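Local coordinates for IMC sub-compartment protein ISP3 (Toxoplasma gondii, PDB 4CHJ) that adopts a pleckstrin homology fold and belongs to the inner membrane complex sub-compartment proteins, which are critical for replication of the parasite, at residues Glu49-Phe52 and His56-Glu59; Asn69-Thr74 and Arg80-Asp85; Val113-Ala118 and Gln135-Phe140; Phe126-Lys129 and Asp133-Cys136. One frame throughout, in Å; residues are numbered along the deposited sequence.

Interaction 1. Residues Glu49-Phe52 and His56-Glu59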
loop_
_atom_site.group_PDB
_atom_site.type_symbol
_atom_site.label_atom_id
_atom_site.label_comp_id
_atom_site.label_asym_id
_atom_site.label_seq_id
_atom_site.Cartn_x
_atom_site.Cartn_y
_atom_site.Cartn_z
ATOM N N GLU A 49 -8.835 -2.035 -3.107
ATOM C CA GLU A 49 -8.999 -1.539 -4.485
ATOM C C GLU A 49 -7.703 -0.998 -5.038
ATOM O O GLU A 49 -6.996 -0.252 -4.365
ATOM C CB GLU A 49 -10.013 -0.404 -4.527
ATOM C CG GLU A 49 -11.444 -0.825 -4.362
ATOM C CD GLU A 49 -12.355 0.366 -4.192
ATOM O OE1 GLU A 49 -11.837 1.501 -4.046
ATOM O OE2 GLU A 49 -13.587 0.173 -4.228
ATOM N N VAL A 50 -7.455 -1.277 -6.311
ATOM C CA VAL A 50 -6.340 -0.675 -7.016
ATOM C C VAL A 50 -6.844 0.481 -7.872
ATOM O O VAL A 50 -7.707 0.301 -8.723
ATOM C CB VAL A 50 -5.651 -1.695 -7.931
ATOM C CG1 VAL A 50 -4.591 -1.019 -8.783
ATOM C CG2 VAL A 50 -5.051 -2.820 -7.109
ATOM N N LEU A 51 -6.309 1.670 -7.621
ATOM C CA LEU A 51 -6.627 2.857 -8.405
ATOM C C LEU A 51 -5.903 2.878 -9.741
ATOM O O LEU A 51 -4.794 2.369 -9.860
ATOM C CB LEU A 51 -6.293 4.124 -7.622
ATOM C CG LEU A 51 -6.977 4.283 -6.269
ATOM C CD1 LEU A 51 -7.015 5.746 -5.866
ATOM C CD2 LEU A 51 -8.377 3.695 -6.310
ATOM N N PHE A 52 -6.523 3.495 -10.737
ATOM C CA PHE A 52 -5.906 3.628 -12.048
ATOM C C PHE A 52 -5.923 5.075 -12.504
ATOM O O PHE A 52 -6.798 5.843 -12.128
ATOM C CB PHE A 52 -6.594 2.723 -13.066
ATOM C CG PHE A 52 -6.429 1.266 -12.774
ATOM C CD1 PHE A 52 -5.244 0.623 -13.059
ATOM C CD2 PHE A 52 -7.451 0.546 -12.192
ATOM C CE1 PHE A 52 -5.083 -0.716 -12.783
ATOM C CE2 PHE A 52 -7.299 -0.794 -11.912
ATOM C CZ PHE A 52 -6.111 -1.426 -12.207
ATOM N N HIS A 56 -10.754 4.908 -12.877
ATOM C CA HIS A 56 -11.492 3.723 -12.470
ATOM C C HIS A 56 -10.668 2.854 -11.513
ATOM O O HIS A 56 -9.454 2.989 -11.428
ATOM C CB HIS A 56 -12.017 2.940 -13.676
ATOM C CG HIS A 56 -11.097 1.864 -14.157
ATOM N ND1 HIS A 56 -10.074 2.104 -15.046
ATOM C CD2 HIS A 56 -11.058 0.540 -13.887
ATOM C CE1 HIS A 56 -9.438 0.976 -15.296
ATOM N NE2 HIS A 56 -10.016 0.011 -14.606
ATOM N N ARG A 57 -11.352 1.980 -10.788
ATOM C CA ARG A 57 -10.743 1.078 -9.850
ATOM C C ARG A 57 -11.176 -0.330 -10.127
ATOM O O ARG A 57 -12.153 -0.559 -10.836
ATOM C CB ARG A 57 -11.175 1.438 -8.454
ATOM C CG ARG A 57 -10.691 2.792 -8.028
ATOM C CD ARG A 57 -11.489 3.286 -6.847
ATOM N NE ARG A 57 -12.764 3.836 -7.278
ATOM C CZ ARG A 57 -13.952 3.478 -6.800
ATOM N NH1 ARG A 57 -14.068 2.570 -5.834
ATOM N NH2 ARG A 57 -15.022 4.061 -7.283
ATOM N N ILE A 58 -10.438 -1.271 -9.556
ATOM C CA ILE A 58 -10.848 -2.650 -9.515
ATOM C C ILE A 58 -10.711 -3.157 -8.091
ATOM O O ILE A 58 -9.654 -2.965 -7.463
ATOM C CB ILE A 58 -9.952 -3.509 -10.411
ATOM C CG1 ILE A 58 -10.094 -3.084 -11.864
ATOM C CG2 ILE A 58 -10.315 -4.977 -10.266
ATOM C CD1 ILE A 58 -8.931 -3.513 -12.742
ATOM N N GLU A 59 -11.756 -3.834 -7.604
ATOM C CA GLU A 59 -11.694 -4.584 -6.352
ATOM C C GLU A 59 -10.814 -5.809 -6.508
ATOM O O GLU A 59 -11.078 -6.656 -7.357
ATOM C CB GLU A 59 -13.089 -5.022 -5.928
ATOM C CG GLU A 59 -13.279 -5.068 -4.419
ATOM C CD GLU A 59 -14.744 -5.009 -4.009
ATOM O OE1 GLU A 59 -15.519 -4.231 -4.626
ATOM O OE2 GLU A 59 -15.118 -5.726 -3.048
#

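Interaction 2. Residues Asn69-Thr74 and Arg80-Asp85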
loop_
_atom_site.group_PDB
_atom_site.type_symbol
_atom_site.label_atom_id
_atom_site.label_comp_id
_atom_site.label_asym_id
_atom_site.label_seq_id
_atom_site.Cartn_x
_atom_site.Cartn_y
_atom_site.Cartn_z
ATOM N N ASN A 69 8.609 -12.898 0.647
ATOM C CA ASN A 69 8.777 -11.515 0.215
ATOM C C ASN A 69 8.012 -11.171 -1.068
ATOM O O ASN A 69 8.536 -10.494 -1.969
ATOM C CB ASN A 69 10.269 -11.166 0.092
ATOM C CG ASN A 69 10.657 -9.933 0.918
ATOM O OD1 ASN A 69 10.241 -9.780 2.083
ATOM N ND2 ASN A 69 11.467 -9.054 0.323
ATOM N N PHE A 70 6.754 -11.603 -1.130
ATOM C CA PHE A 70 5.852 -11.138 -2.177
ATOM C C PHE A 70 4.469 -10.811 -1.648
ATOM O O PHE A 70 4.054 -11.258 -0.583
ATOM C CB PHE A 70 5.754 -12.144 -3.334
ATOM C CG PHE A 70 4.932 -13.367 -3.018
ATOM C CD1 PHE A 70 3.536 -13.317 -3.031
ATOM C CD2 PHE A 70 5.550 -14.585 -2.751
ATOM C CE1 PHE A 70 2.783 -14.453 -2.755
ATOM C CE2 PHE A 70 4.797 -15.722 -2.483
ATOM C CZ PHE A 70 3.415 -15.654 -2.477
ATOM N N MET A 71 3.777 -9.935 -2.351
ATOM C CA MET A 71 2.375 -9.711 -2.083
ATOM C C MET A 71 1.640 -9.842 -3.389
ATOM O O MET A 71 2.064 -9.316 -4.401
ATOM C CB MET A 71 2.118 -8.380 -1.385
ATOM C CG MET A 71 2.174 -7.146 -2.248
ATOM S SD MET A 71 1.968 -5.697 -1.206
ATOM C CE MET A 71 2.487 -4.399 -2.309
ATOM N N ASN A 72 0.546 -10.581 -3.365
ATOM C CA ASN A 72 -0.134 -10.941 -4.585
ATOM C C ASN A 72 -1.461 -10.262 -4.719
ATOM O O ASN A 72 -2.281 -10.306 -3.819
ATOM C CB ASN A 72 -0.350 -12.443 -4.636
ATOM C CG ASN A 72 0.721 -13.149 -5.417
ATOM O OD1 ASN A 72 1.887 -13.136 -5.039
ATOM N ND2 ASN A 72 0.331 -13.768 -6.520
ATOM N N LEU A 73 -1.677 -9.650 -5.869
ATOM C CA LEU A 73 -2.955 -9.059 -6.165
ATOM C C LEU A 73 -3.709 -10.084 -6.967
ATOM O O LEU A 73 -3.223 -10.570 -7.980
ATOM C CB LEU A 73 -2.781 -7.799 -7.000
ATOM C CG LEU A 73 -2.671 -6.502 -6.215
ATOM C CD1 LEU A 73 -3.905 -6.317 -5.354
ATOM C CD2 LEU A 73 -1.423 -6.545 -5.357
ATOM N N THR A 74 -4.901 -10.420 -6.507
ATOM C CA THR A 74 -5.750 -11.312 -7.266
ATOM C C THR A 74 -6.960 -10.566 -7.746
ATOM O O THR A 74 -7.686 -9.963 -6.953
ATOM C CB THR A 74 -6.191 -12.522 -6.444
ATOM O OG1 THR A 74 -5.033 -13.284 -6.078
ATOM C CG2 THR A 74 -7.141 -13.399 -7.257
ATOM N N ARG A 80 -1.313 -10.227 -10.157
ATOM C CA ARG A 80 -0.121 -9.403 -10.228
ATOM C C ARG A 80 0.671 -9.550 -8.912
ATOM O O ARG A 80 0.203 -9.161 -7.851
ATOM C CB ARG A 80 -0.468 -7.934 -10.544
ATOM C CG ARG A 80 0.762 -7.009 -10.675
ATOM C CD ARG A 80 0.559 -5.821 -11.645
ATOM N NE ARG A 80 0.177 -4.574 -10.949
ATOM C CZ ARG A 80 -0.653 -3.636 -11.434
ATOM N NH1 ARG A 80 -1.192 -3.753 -12.643
ATOM N NH2 ARG A 80 -0.954 -2.569 -10.699
ATOM N N PRO A 81 1.844 -10.200 -8.975
ATOM C CA PRO A 81 2.691 -10.356 -7.814
ATOM C C PRO A 81 3.691 -9.235 -7.704
ATOM O O PRO A 81 4.329 -8.868 -8.690
ATOM C CB PRO A 81 3.434 -11.683 -8.083
ATOM C CG PRO A 81 2.936 -12.186 -9.408
ATOM C CD PRO A 81 2.342 -11.006 -10.099
ATOM N N ILE A 82 3.859 -8.739 -6.495
ATOM C CA ILE A 82 4.748 -7.653 -6.240
ATOM C C ILE A 82 5.761 -8.165 -5.259
ATOM O O ILE A 82 5.409 -8.758 -4.260
ATOM C CB ILE A 82 3.999 -6.444 -5.637
ATOM C CG1 ILE A 82 2.723 -6.149 -6.441
ATOM C CG2 ILE A 82 4.906 -5.221 -5.596
ATOM C CD1 ILE A 82 1.930 -4.956 -5.944
ATOM N N GLN A 83 7.027 -7.912 -5.550
ATOM C CA GLN A 83 8.100 -8.268 -4.646
ATOM C C GLN A 83 8.281 -7.184 -3.606
ATOM O O GLN A 83 8.387 -6.012 -3.933
ATOM C CB GLN A 83 9.399 -8.464 -5.418
ATOM C CG GLN A 83 9.247 -9.317 -6.660
ATOM C CD GLN A 83 9.675 -10.745 -6.428
ATOM O OE1 GLN A 83 10.824 -11.009 -6.083
ATOM N NE2 GLN A 83 8.751 -11.674 -6.611
ATOM N N LEU A 84 8.329 -7.601 -2.346
ATOM C CA LEU A 84 8.506 -6.698 -1.219
ATOM C C LEU A 84 9.850 -6.003 -1.336
ATOM O O LEU A 84 10.004 -4.843 -0.963
ATOM C CB LEU A 84 8.385 -7.457 0.099
ATOM C CG LEU A 84 7.049 -8.176 0.289
ATOM C CD1 LEU A 84 6.880 -8.642 1.724
ATOM C CD2 LEU A 84 5.889 -7.289 -0.129
ATOM N N ASP A 85 10.811 -6.732 -1.882
ATOM C CA ASP A 85 12.146 -6.219 -2.122
ATOM C C ASP A 85 12.050 -5.065 -3.104
ATOM O O ASP A 85 12.784 -4.089 -3.012
ATOM C CB ASP A 85 13.062 -7.319 -2.671
ATOM C CG ASP A 85 12.307 -8.378 -3.460
ATOM O OD1 ASP A 85 11.542 -9.152 -2.847
ATOM O OD2 ASP A 85 12.482 -8.437 -4.693
#

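Interaction 3. Residues Val113-Ala118 and Gln135-Phe140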
loop_
_atom_site.group_PDB
_atom_site.type_symbol
_atom_site.label_atom_id
_atom_site.label_comp_id
_atom_site.label_asym_id
_atom_site.label_seq_id
_atom_site.Cartn_x
_atom_site.Cartn_y
_atom_site.Cartn_z
ATOM N N VAL A 113 -3.325 4.872 -0.508
ATOM C CA VAL A 113 -1.884 4.815 -0.365
ATOM C C VAL A 113 -1.222 4.531 -1.696
ATOM O O VAL A 113 -1.589 3.599 -2.390
ATOM C CB VAL A 113 -1.470 3.701 0.600
ATOM C CG1 VAL A 113 -0.002 3.823 0.945
ATOM C CG2 VAL A 113 -2.329 3.735 1.845
ATOM N N GLY A 114 -0.225 5.332 -2.030
ATOM C CA GLY A 114 0.503 5.178 -3.266
ATOM C C GLY A 114 1.900 4.708 -2.959
ATOM O O GLY A 114 2.441 5.034 -1.922
ATOM N N PHE A 115 2.471 3.906 -3.839
ATOM C CA PHE A 115 3.827 3.439 -3.640
ATOM C C PHE A 115 4.486 3.213 -4.980
ATOM O O PHE A 115 3.822 3.105 -6.011
ATOM C CB PHE A 115 3.887 2.184 -2.762
ATOM C CG PHE A 115 3.120 1.014 -3.301
ATOM C CD1 PHE A 115 1.751 0.973 -3.189
ATOM C CD2 PHE A 115 3.777 -0.069 -3.876
ATOM C CE1 PHE A 115 1.021 -0.078 -3.663
ATOM C CE2 PHE A 115 3.051 -1.129 -4.397
ATOM C CZ PHE A 115 1.666 -1.148 -4.263
ATOM N N ARG A 116 5.803 3.250 -4.980
ATOM C CA ARG A 116 6.533 3.140 -6.205
ATOM C C ARG A 116 7.419 1.892 -6.197
ATOM O O ARG A 116 8.038 1.558 -5.170
ATOM C CB ARG A 116 7.364 4.389 -6.400
ATOM C CG ARG A 116 8.013 4.464 -7.769
ATOM C CD ARG A 116 8.821 5.730 -7.889
ATOM N NE ARG A 116 8.001 6.893 -7.543
ATOM C CZ ARG A 116 8.216 7.684 -6.493
ATOM N NH1 ARG A 116 9.242 7.462 -5.678
ATOM N NH2 ARG A 116 7.418 8.727 -6.282
ATOM N N LEU A 117 7.470 1.216 -7.348
ATOM C CA LEU A 117 8.331 0.061 -7.556
ATOM C C LEU A 117 9.659 0.452 -8.231
ATOM O O LEU A 117 9.677 1.218 -9.199
ATOM C CB LEU A 117 7.617 -0.950 -8.429
ATOM C CG LEU A 117 6.248 -1.446 -7.957
ATOM C CD1 LEU A 117 5.697 -2.431 -8.965
ATOM C CD2 LEU A 117 6.324 -2.089 -6.591
ATOM N N ALA A 118 10.750 -0.140 -7.742
ATOM C CA ALA A 118 12.105 0.145 -8.187
ATOM C C ALA A 118 12.334 -0.347 -9.596
ATOM O O ALA A 118 13.073 0.280 -10.367
ATOM C CB ALA A 118 13.105 -0.527 -7.251
ATOM N N GLN A 135 -3.316 3.218 6.969
ATOM C CA GLN A 135 -2.169 3.595 7.773
ATOM C C GLN A 135 -1.341 2.385 8.197
ATOM O O GLN A 135 -0.123 2.489 8.316
ATOM C CB GLN A 135 -2.624 4.409 8.977
ATOM C CG GLN A 135 -3.371 5.668 8.565
ATOM C CD GLN A 135 -3.519 6.673 9.684
ATOM O OE1 GLN A 135 -3.499 6.323 10.863
ATOM N NE2 GLN A 135 -3.719 7.931 9.313
ATOM N N CYS A 136 -1.977 1.225 8.313
ATOM C CA CYS A 136 -1.249 -0.033 8.502
ATOM C C CYS A 136 -0.453 -0.440 7.280
ATOM O O CYS A 136 0.656 -0.977 7.394
ATOM C CB CYS A 136 -2.209 -1.168 8.859
ATOM S SG CYS A 136 -2.927 -0.991 10.504
ATOM N N PHE A 137 -1.037 -0.268 6.102
ATOM C CA PHE A 137 -0.347 -0.661 4.887
ATOM C C PHE A 137 0.853 0.256 4.733
ATOM O O PHE A 137 1.973 -0.193 4.458
ATOM C CB PHE A 137 -1.296 -0.568 3.718
ATOM C CG PHE A 137 -0.697 -0.971 2.425
ATOM C CD1 PHE A 137 -0.297 -2.261 2.209
ATOM C CD2 PHE A 137 -0.552 -0.044 1.397
ATOM C CE1 PHE A 137 0.269 -2.628 1.007
ATOM C CE2 PHE A 137 -0.006 -0.414 0.186
ATOM C CZ PHE A 137 0.394 -1.707 -0.010
ATOM N N VAL A 138 0.665 1.521 5.092
ATOM C CA VAL A 138 1.772 2.471 5.100
ATOM C C VAL A 138 2.944 1.987 6.011
ATOM O O VAL A 138 4.126 2.016 5.612
ATOM C CB VAL A 138 1.297 3.904 5.493
ATOM C CG1 VAL A 138 2.486 4.840 5.686
ATOM C CG2 VAL A 138 0.392 4.492 4.419
ATOM N N SER A 139 2.614 1.495 7.197
ATOM C CA SER A 139 3.636 1.042 8.146
ATOM C C SER A 139 4.274 -0.235 7.668
ATOM O O SER A 139 5.476 -0.415 7.804
ATOM C CB SER A 139 3.030 0.840 9.523
ATOM O OG SER A 139 2.802 2.097 10.123
ATOM N N PHE A 140 3.476 -1.116 7.082
ATOM C CA PHE A 140 4.012 -2.348 6.537
ATOM C C PHE A 140 4.994 -2.036 5.413
ATOM O O PHE A 140 6.074 -2.611 5.342
ATOM C CB PHE A 140 2.872 -3.228 6.024
ATOM C CG PHE A 140 3.316 -4.323 5.104
ATOM C CD1 PHE A 140 4.152 -5.322 5.553
ATOM C CD2 PHE A 140 2.901 -4.345 3.787
ATOM C CE1 PHE A 140 4.565 -6.330 4.709
ATOM C CE2 PHE A 140 3.308 -5.350 2.935
ATOM C CZ PHE A 140 4.142 -6.344 3.397
#

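Interaction 4. Residues Phe126-Lys129 and Asp133-Cys136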
loop_
_atom_site.group_PDB
_atom_site.type_symbol
_atom_site.label_atom_id
_atom_site.label_comp_id
_atom_site.label_asym_id
_atom_site.label_seq_id
_atom_site.Cartn_x
_atom_site.Cartn_y
_atom_site.Cartn_z
ATOM N N PHE A 126 -3.227 1.874 -3.902
ATOM C CA PHE A 126 -4.237 1.031 -3.243
ATOM C C PHE A 126 -5.146 1.912 -2.381
ATOM O O PHE A 126 -4.683 2.821 -1.718
ATOM C CB PHE A 126 -3.550 0.004 -2.329
ATOM C CG PHE A 126 -2.796 -1.075 -3.066
ATOM C CD1 PHE A 126 -2.850 -1.178 -4.456
ATOM C CD2 PHE A 126 -2.049 -2.002 -2.367
ATOM C CE1 PHE A 126 -2.169 -2.182 -5.119
ATOM C CE2 PHE A 126 -1.380 -3.015 -3.024
ATOM C CZ PHE A 126 -1.445 -3.107 -4.407
ATOM N N SER A 127 -6.435 1.619 -2.412
ATOM C CA SER A 127 -7.407 2.239 -1.549
ATOM C C SER A 127 -7.976 1.189 -0.581
ATOM O O SER A 127 -8.377 0.090 -0.993
ATOM C CB SER A 127 -8.538 2.837 -2.374
ATOM O OG SER A 127 -9.469 3.495 -1.530
ATOM N N PHE A 128 -7.945 1.506 0.710
ATOM C CA PHE A 128 -8.323 0.530 1.746
ATOM C C PHE A 128 -9.641 0.905 2.351
ATOM O O PHE A 128 -10.130 2.034 2.156
ATOM C CB PHE A 128 -7.248 0.433 2.836
ATOM C CG PHE A 128 -5.999 -0.246 2.374
ATOM C CD1 PHE A 128 -5.004 0.483 1.731
ATOM C CD2 PHE A 128 -5.891 -1.631 2.432
ATOM C CE1 PHE A 128 -3.896 -0.149 1.231
ATOM C CE2 PHE A 128 -4.778 -2.265 1.938
ATOM C CZ PHE A 128 -3.789 -1.527 1.318
ATOM N N LYS A 129 -10.234 -0.046 3.081
ATOM C CA LYS A 129 -11.646 0.038 3.426
ATOM C C LYS A 129 -11.858 1.132 4.486
ATOM O O LYS A 129 -12.929 1.720 4.565
ATOM C CB LYS A 129 -12.167 -1.325 3.891
ATOM C CG LYS A 129 -13.655 -1.337 4.202
ATOM C CD LYS A 129 -14.174 -2.717 4.619
ATOM C CE LYS A 129 -15.663 -2.671 4.944
ATOM N NZ LYS A 129 -16.176 -4.018 5.352
ATOM N N ASP A 133 -6.658 0.863 8.268
ATOM C CA ASP A 133 -6.083 -0.096 7.333
ATOM C C ASP A 133 -5.052 0.536 6.401
ATOM O O ASP A 133 -4.000 -0.048 6.133
ATOM C CB ASP A 133 -7.190 -0.750 6.521
ATOM C CG ASP A 133 -7.836 -1.905 7.257
ATOM O OD1 ASP A 133 -7.439 -2.164 8.422
ATOM O OD2 ASP A 133 -8.689 -2.592 6.666
ATOM N N ALA A 134 -5.340 1.750 5.946
ATOM C CA ALA A 134 -4.459 2.438 5.010
ATOM C C ALA A 134 -3.175 2.760 5.735
ATOM O O ALA A 134 -2.089 2.542 5.224
ATOM C CB ALA A 134 -5.117 3.708 4.506
ATOM N N GLN A 135 -3.316 3.218 6.969
ATOM C CA GLN A 135 -2.169 3.595 7.773
ATOM C C GLN A 135 -1.341 2.385 8.197
ATOM O O GLN A 135 -0.123 2.489 8.316
ATOM C CB GLN A 135 -2.624 4.409 8.977
ATOM C CG GLN A 135 -3.371 5.668 8.565
ATOM C CD GLN A 135 -3.519 6.673 9.684
ATOM O OE1 GLN A 135 -3.499 6.323 10.863
ATOM N NE2 GLN A 135 -3.719 7.931 9.313
ATOM N N CYS A 136 -1.977 1.225 8.313
ATOM C CA CYS A 136 -1.249 -0.033 8.502
ATOM C C CYS A 136 -0.453 -0.440 7.280
ATOM O O CYS A 136 0.656 -0.977 7.394
ATOM C CB CYS A 136 -2.209 -1.168 8.859
ATOM S SG CYS A 136 -2.927 -0.991 10.504
#

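Interaction 1. Residues Glu49-Phe52 and His56-Glu59
Val50 and Ile58 face each other as a hydrogen-bonded pair and exchange two backbone bonds: Val50 N reaches Ile58 O at 3.0 Å, and Ile58 N reaches Val50 O at 3.3 Å. Nearer the turn, Phe52 N adds a weak bond to His56 O. Charge pairing follows on the face carrying Glu49, Leu51, Arg57 and Glu59. Arg57 NH1 forms a salt bridge with Glu49 OE2 at 2.9 Å and donates a hydrogen bond to Glu49 OE1 at 3.1 Å, so one nitrogen serves both oxygens. That nitrogen approaches OE1 from above the carboxylate plane, and the two flat groups are turned 54° apart. The Glu49 chain is extended beyond CG, whereas Arg57 bends at chi3 (-80°) to bring its guanidinium across. Glu59 OE1 lies 4.8 Å from Glu49 OE2, and the arginine may ease the repulsion between these like charges.

The pairing belongs to the hairpin of strands 46-51 and 57-65, the first two strands of the seven-stranded antiparallel sheet in this pleckstrin homology fold. Long charged chains suit its outward side, while Val50, on the face it shares with Ile58, packs inward against Leu73 and Phe126.

Aromatic and apolar contacts gather near the turn. Phe52 and His56 make an offset stack, ring centroids 4.7 Å apart and planes at 18°, with Phe52 CD2 lying over one face of the imidazole. His56 ND1 is hydrogen-bonded to Asp54 OD1, which should restrict rotation of that ring. Farther along the phenyl group, Phe52 CE2 meets Ile58 CD1 at 3.3 Å.

Interaction 2. Residues Asn69-Thr74 and Arg80-Asp85
Phe70 to Leu73 pair with Gln83 back to Arg80 in antiparallel register, the two strand axes coming within 4.6 Å of each other at 159°. This is the hairpin of strands 70-75 and 78-83, the third and fourth strands of the pleckstrin homology sheet, with 78-83 on its edge. Met71 N bonds Ile82 O at 2.8 Å, and Ile82 N returns a bond to Met71 O at 2.8 Å; Leu73 N likewise donates to Arg80 O. Pro81 sits opposite Asn72 in a non-hydrogen-bonded pair, where a residue without an N-H costs this pairing nothing.

Met71, Leu73 and Ile82 turn their side chains to the buried face, as apolar residues should. Met71 CG stands between the backbone N and the carbonyl carbon (chi1 77°), and from there the extended chain carries CE to within 3.7 Å of Ile82 CD1. Ile82 CD1 also meets Leu73 CD2 at 3.8 Å, so this one methyl touches both side chains of the partner strand.

Past the strand end, Leu84 N donates to Asn69 O at 2.9 Å, while the Leu84 side chain also packs on Phe140 of helix 131-149. Asn69 and Phe70 form a G1 beta bulge opposite Asp65; asparagine tolerates the positive phi and psi adopted there. Leu84 CB lies 3.5 Å from Asn69 CG, beneath an amide that is nearly coplanar with the carboxylate of Asp85. Asn69 ND2 donates to the anti lone pair of Asp85 OD1 at 3.2 Å, with an angle of 153° at the hydrogen.

Interaction 3. Residues Val113-Ala118 and Gln135-Phe140
Val113, Phe115, Phe137 and Val138 form the tight part of this contact, all four buried and joined through carbon alone. Val113 puts both of its methyls against Val138 CG2, the nearer being CG1 at 3.6 Å. The same Val113 CG1 lies 3.9 Å from Phe137 CD2, at the edge of the phenyl ring. With its CG opposite the backbone N (chi1 -179°), Phe137 projects from the helix toward the strand and presents that edge to two partners. Its other contact is an offset edge-to-face pair: the Phe137 edge is directed at the face of Phe115, centroids 5.7 Å apart and planes at 75°, with Phe137 CE2 4.0 Å from Phe115 CE1. Branched and aromatic residues suit the site, since bulk is needed to bridge backbone axes whose closest approach is 9.3 Å.

The packing fades along the strand, although strand and helix run at only 20° to each other. Leu117 and Ala118 lie beyond the reach of the helical segment, and Ala118 is exposed. Around the helix, Gln135 and Ser139 occupy a more polar, partly exposed side, where Ser139 OG makes a weak bond to Gln135 O.

This is the characteristic pleckstrin homology arrangement, a C-terminal helix closing one end of the curved beta structure. Strand 113-117 lies between strands 87-91 and 123-127. Phe137 also meets the rings of Phe126 and Phe128, while Cys136 and Phe140, one turn apart on helix 131-149, pack against Phe35 of helix 32-44.

Interaction 4. Residues Phe126-Lys129 and Asp133-Cys136
Phe128 and Ala134 come together where the chain leaves strand 123-127 and turns into helix 131-149, their CA atoms 5.4 Å apart. The contact is thus the tight beta-to-alpha connection that leads from the last strand of the pleckstrin homology sheet into its C-terminal helix.

Phe128 is the residue that fills the angle between the two elements. Its CB rests against the first turn of the helix, 3.9 Å from Asp133 CB and 4.2 Å from Ala134 CB. With CG beside the backbone N (chi1 -71°), the ring passes along the helix backbone, and Phe128 CD1 lies 3.9 Å from Ala134 CA. Alanine suits this position because its single methyl lets the phenyl ring come close to the helical main chain.

Of the Asp133 side chain, only CB touches the phenylalanine; its polar end is engaged by the other helix. The carboxylate forms a salt bridge through OD1 with Arg41 of helix 32-44, while the backbone N is hydrogen-bonded to Asp130 OD1. Both the arginine and the nearby helix N-terminus would be expected to favour the negative charge of this buried acid. Lys129, by contrast, stretches its fully extended chain away from the helix, as befits a charged residue in an exposed turn. Over one face of the Phe128 ring sits Asp133 O, 4.3 Å above the plane and offset toward the rim.

In the fold
Interactions 1 and 2 come in series before the other two; 126-129 of interaction 4 lies between the segments of interaction 3, and both end on helix 131-149, sharing Gln135 and Cys136. All reach one seven-stranded antiparallel sheet: interactions 1 and 2 are successive hairpins with centres 17 Å apart, while 3 and 4, centres only 9 Å apart, fasten the helix to it. Strand 123-127 links 46-51 of interaction 1 with 113-117 of interaction 3, and Ser127 N probably bonds Glu49 O. Phe126 is the common meeting point, touching Val50, Leu73, Ile82 and Phe137. Hairpins and helix therefore share a single hydrophobic core, as expected of a pleckstrin homology domain.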